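Side-chain contact in probable acetyltransferase (Agrobacterium tumefaciens, PDB 2GE3), which probably transfers the acetyl group of bound acetyl coenzyme A to an acceptor substrate: residues L35-L38 / E39-L43. Sequence-based numbering, arbitrary orientation.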
ATOM      1  N   LEU A  35      -5.146  -6.752 -13.446  1.00 36.52           N
ATOM      2  CA  LEU A  35      -5.471  -6.340 -12.071  1.00 36.83           C
ATOM      3  C   LEU A  35      -4.655  -7.083 -11.034  1.00 36.74           C
ATOM      4  O   LEU A  35      -4.168  -8.177 -11.303  1.00 36.94           O
ATOM      5  CB  LEU A  35      -7.006  -6.598 -11.837  1.00 35.53           C
ATOM      6  CG  LEU A  35      -7.974  -5.793 -12.700  1.00 36.95           C
ATOM      7  CD1 LEU A  35      -9.455  -6.023 -12.355  1.00 34.61           C
ATOM      8  CD2 LEU A  35      -7.614  -4.324 -12.690  1.00 35.05           C
ATOM      9  N   SER A  36      -4.608  -6.564  -9.838  1.00 38.08           N
ATOM     10  CA  SER A  36      -3.900  -7.246  -8.747  1.00 42.39           C
ATOM     11  C   SER A  36      -4.712  -8.283  -7.969  1.00 43.59           C
ATOM     12  O   SER A  36      -4.175  -8.989  -7.099  1.00 44.30           O
ATOM     13  CB  SER A  36      -3.343  -6.248  -7.706  1.00 43.55           C
ATOM     14  OG  SER A  36      -4.384  -5.793  -6.844  1.00 49.53           O
ATOM     15  N   PHE A  37      -6.003  -8.334  -8.227  1.00 44.70           N
ATOM     16  CA  PHE A  37      -6.778  -9.469  -7.759  1.00 46.15           C
ATOM     17  C   PHE A  37      -7.156 -10.330  -8.982  1.00 44.17           C
ATOM     18  O   PHE A  37      -7.244  -9.817 -10.112  1.00 43.52           O
ATOM     19  CB  PHE A  37      -7.965  -9.001  -6.893  1.00 48.02           C
ATOM     20  CG  PHE A  37      -8.706  -7.907  -7.484  1.00 50.88           C
ATOM     21  CD1 PHE A  37      -8.120  -6.677  -7.648  1.00 56.74           C
ATOM     22  CD2 PHE A  37      -9.985  -8.107  -7.938  1.00 56.57           C
ATOM     23  CE1 PHE A  37      -8.801  -5.660  -8.226  1.00 57.30           C
ATOM     24  CE2 PHE A  37     -10.667  -7.111  -8.515  1.00 54.85           C
ATOM     25  CZ  PHE A  37     -10.087  -5.872  -8.651  1.00 55.16           C
ATOM     26  N   LEU A  38      -7.261 -11.638  -8.764  1.00 42.70           N
ATOM     27  CA  LEU A  38      -7.398 -12.598  -9.850  1.00 41.95           C
ATOM     28  C   LEU A  38      -8.886 -12.986 -10.001  1.00 43.00           C
ATOM     29  O   LEU A  38      -9.292 -13.672 -10.949  1.00 41.66           O
ATOM     30  CB  LEU A  38      -6.501 -13.808  -9.624  1.00 41.26           C
ATOM     31  CG  LEU A  38      -4.970 -13.520  -9.562  1.00 38.87           C
ATOM     32  CD1 LEU A  38      -4.174 -14.726  -9.200  1.00 28.71           C
ATOM     33  CD2 LEU A  38      -4.452 -12.965 -10.920  1.00 39.39           C
ATOM     34  N   GLU A  39      -9.698 -12.428  -9.117  1.00 42.72           N
ATOM     35  CA  GLU A  39     -11.101 -12.767  -9.052  1.00 44.94           C
ATOM     36  C   GLU A  39     -11.758 -11.646  -8.290  1.00 44.06           C
ATOM     37  O   GLU A  39     -11.120 -11.103  -7.370  1.00 42.90           O
ATOM     38  CB  GLU A  39     -11.202 -14.030  -8.192  1.00 45.16           C
ATOM     39  CG  GLU A  39     -12.275 -14.941  -8.581  1.00 50.10           C
ATOM     40  CD  GLU A  39     -12.415 -15.992  -7.528  1.00 56.14           C
ATOM     41  OE1 GLU A  39     -13.460 -15.985  -6.830  1.00 57.49           O
ATOM     42  OE2 GLU A  39     -11.454 -16.790  -7.365  1.00 60.72           O
ATOM     43  N   ALA A  40     -13.025 -11.340  -8.572  1.00 43.69           N
ATOM     44  CA  ALA A  40     -13.677 -10.315  -7.737  1.00 44.31           C
ATOM     45  C   ALA A  40     -13.878 -10.824  -6.286  1.00 45.24           C
ATOM     46  O   ALA A  40     -13.963 -12.039  -6.022  1.00 43.71           O
ATOM     47  CB  ALA A  40     -14.997  -9.801  -8.337  1.00 43.30           C
ATOM     48  N   PRO A  41     -13.960  -9.879  -5.340  1.00 46.86           N
ATOM     49  CA  PRO A  41     -14.407 -10.223  -3.990  1.00 47.39           C
ATOM     50  C   PRO A  41     -15.912 -10.677  -4.003  1.00 48.55           C
ATOM     51  O   PRO A  41     -16.676 -10.352  -4.951  1.00 48.11           O
ATOM     52  CB  PRO A  41     -14.231  -8.907  -3.225  1.00 48.56           C
ATOM     53  CG  PRO A  41     -13.256  -8.091  -4.084  1.00 48.66           C
ATOM     54  CD  PRO A  41     -13.669  -8.439  -5.488  1.00 46.85           C
ATOM     55  N   PRO A  42     -16.343 -11.451  -2.976  1.00 48.00           N
ATOM     56  CA  PRO A  42     -17.724 -11.906  -3.043  1.00 47.60           C
ATOM     57  C   PRO A  42     -18.719 -10.735  -3.189  1.00 46.71           C
ATOM     58  O   PRO A  42     -18.452  -9.655  -2.670  1.00 45.62           O
ATOM     59  CB  PRO A  42     -17.930 -12.650  -1.707  1.00 47.70           C
ATOM     60  CG  PRO A  42     -16.710 -12.412  -0.877  1.00 48.14           C
ATOM     61  CD  PRO A  42     -15.625 -11.919  -1.770  1.00 48.42           C
ATOM     62  N   LEU A  43     -19.858 -10.954  -3.848  1.00 46.41           N
ATOM     63  CA  LEU A  43     -20.815  -9.866  -4.047  1.00 46.34           C
ATOM     64  C   LEU A  43     -21.099  -8.999  -2.817  1.00 46.35           C
ATOM     65  O   LEU A  43     -21.125  -7.769  -2.922  1.00 46.08           O
ATOM     66  CB  LEU A  43     -22.142 -10.357  -4.641  1.00 47.33           C
ATOM     67  CG  LEU A  43     -23.115  -9.420  -5.410  1.00 47.51           C
ATOM     68  CD1 LEU A  43     -23.323  -8.048  -4.833  1.00 51.77           C
ATOM     69  CD2 LEU A  43     -22.656  -9.196  -6.807  1.00 50.64           C
TER
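Phe37 points the edge of its ring at the backbone of Glu39. The touching atom is CD2, which lies 3.3 Å from Glu39 O, near the ring plane; a C-H at the ring's edge therefore faces a carbonyl oxygen, a favourable but weak electrostatic approach. Ala40 CA sits along the same edge, 4.3 Å from Phe37 CD2. One residue further on, Pro41 CD comes up obliquely at 4.4 Å from Phe37 CD2. The ring owes its place to a chi1 of 47°, which sets CG between the backbone N and the carbonyl carbon and folds the side chain over its own main chain. Leu35 then covers part of one ring face, its CB 4.1 Å above the plane and shifted toward the rim.

Leu38 and Glu39 touch through the roots of their side chains, mostly because they are neighbours in the chain: Leu38 CB lies 3.5 Å from Glu39 N, and Glu39 CB packs beside the Leu38 carbonyl, 3.4 Å from Leu38 O. Leu38 CG stands beside its backbone N (chi1 -62°), and the methyl-bearing end leads away. From Glu39 the extended side chain runs outward too, and its carboxylate makes no contact with residues 35-38. No hydrogen bond joins the two halves of this stretch; outside it, Ala40 N is bonded to OD1 of Asp26, tying the loop to helix 18-29, against whose Leu25 and Ser29 Phe37 also packs. Arg80 of the second subunit packs on Phe37 as well.

All of this belongs to the irregular loop linking helix 18-29 to helix 43-55, with Pro42 as N-cap of the latter. In this GNAT-family fold the loop borders the cofactor site: Leu35 touches the bound acetyl coenzyme A, and the Phe37 side chain lies about 7 Å from it.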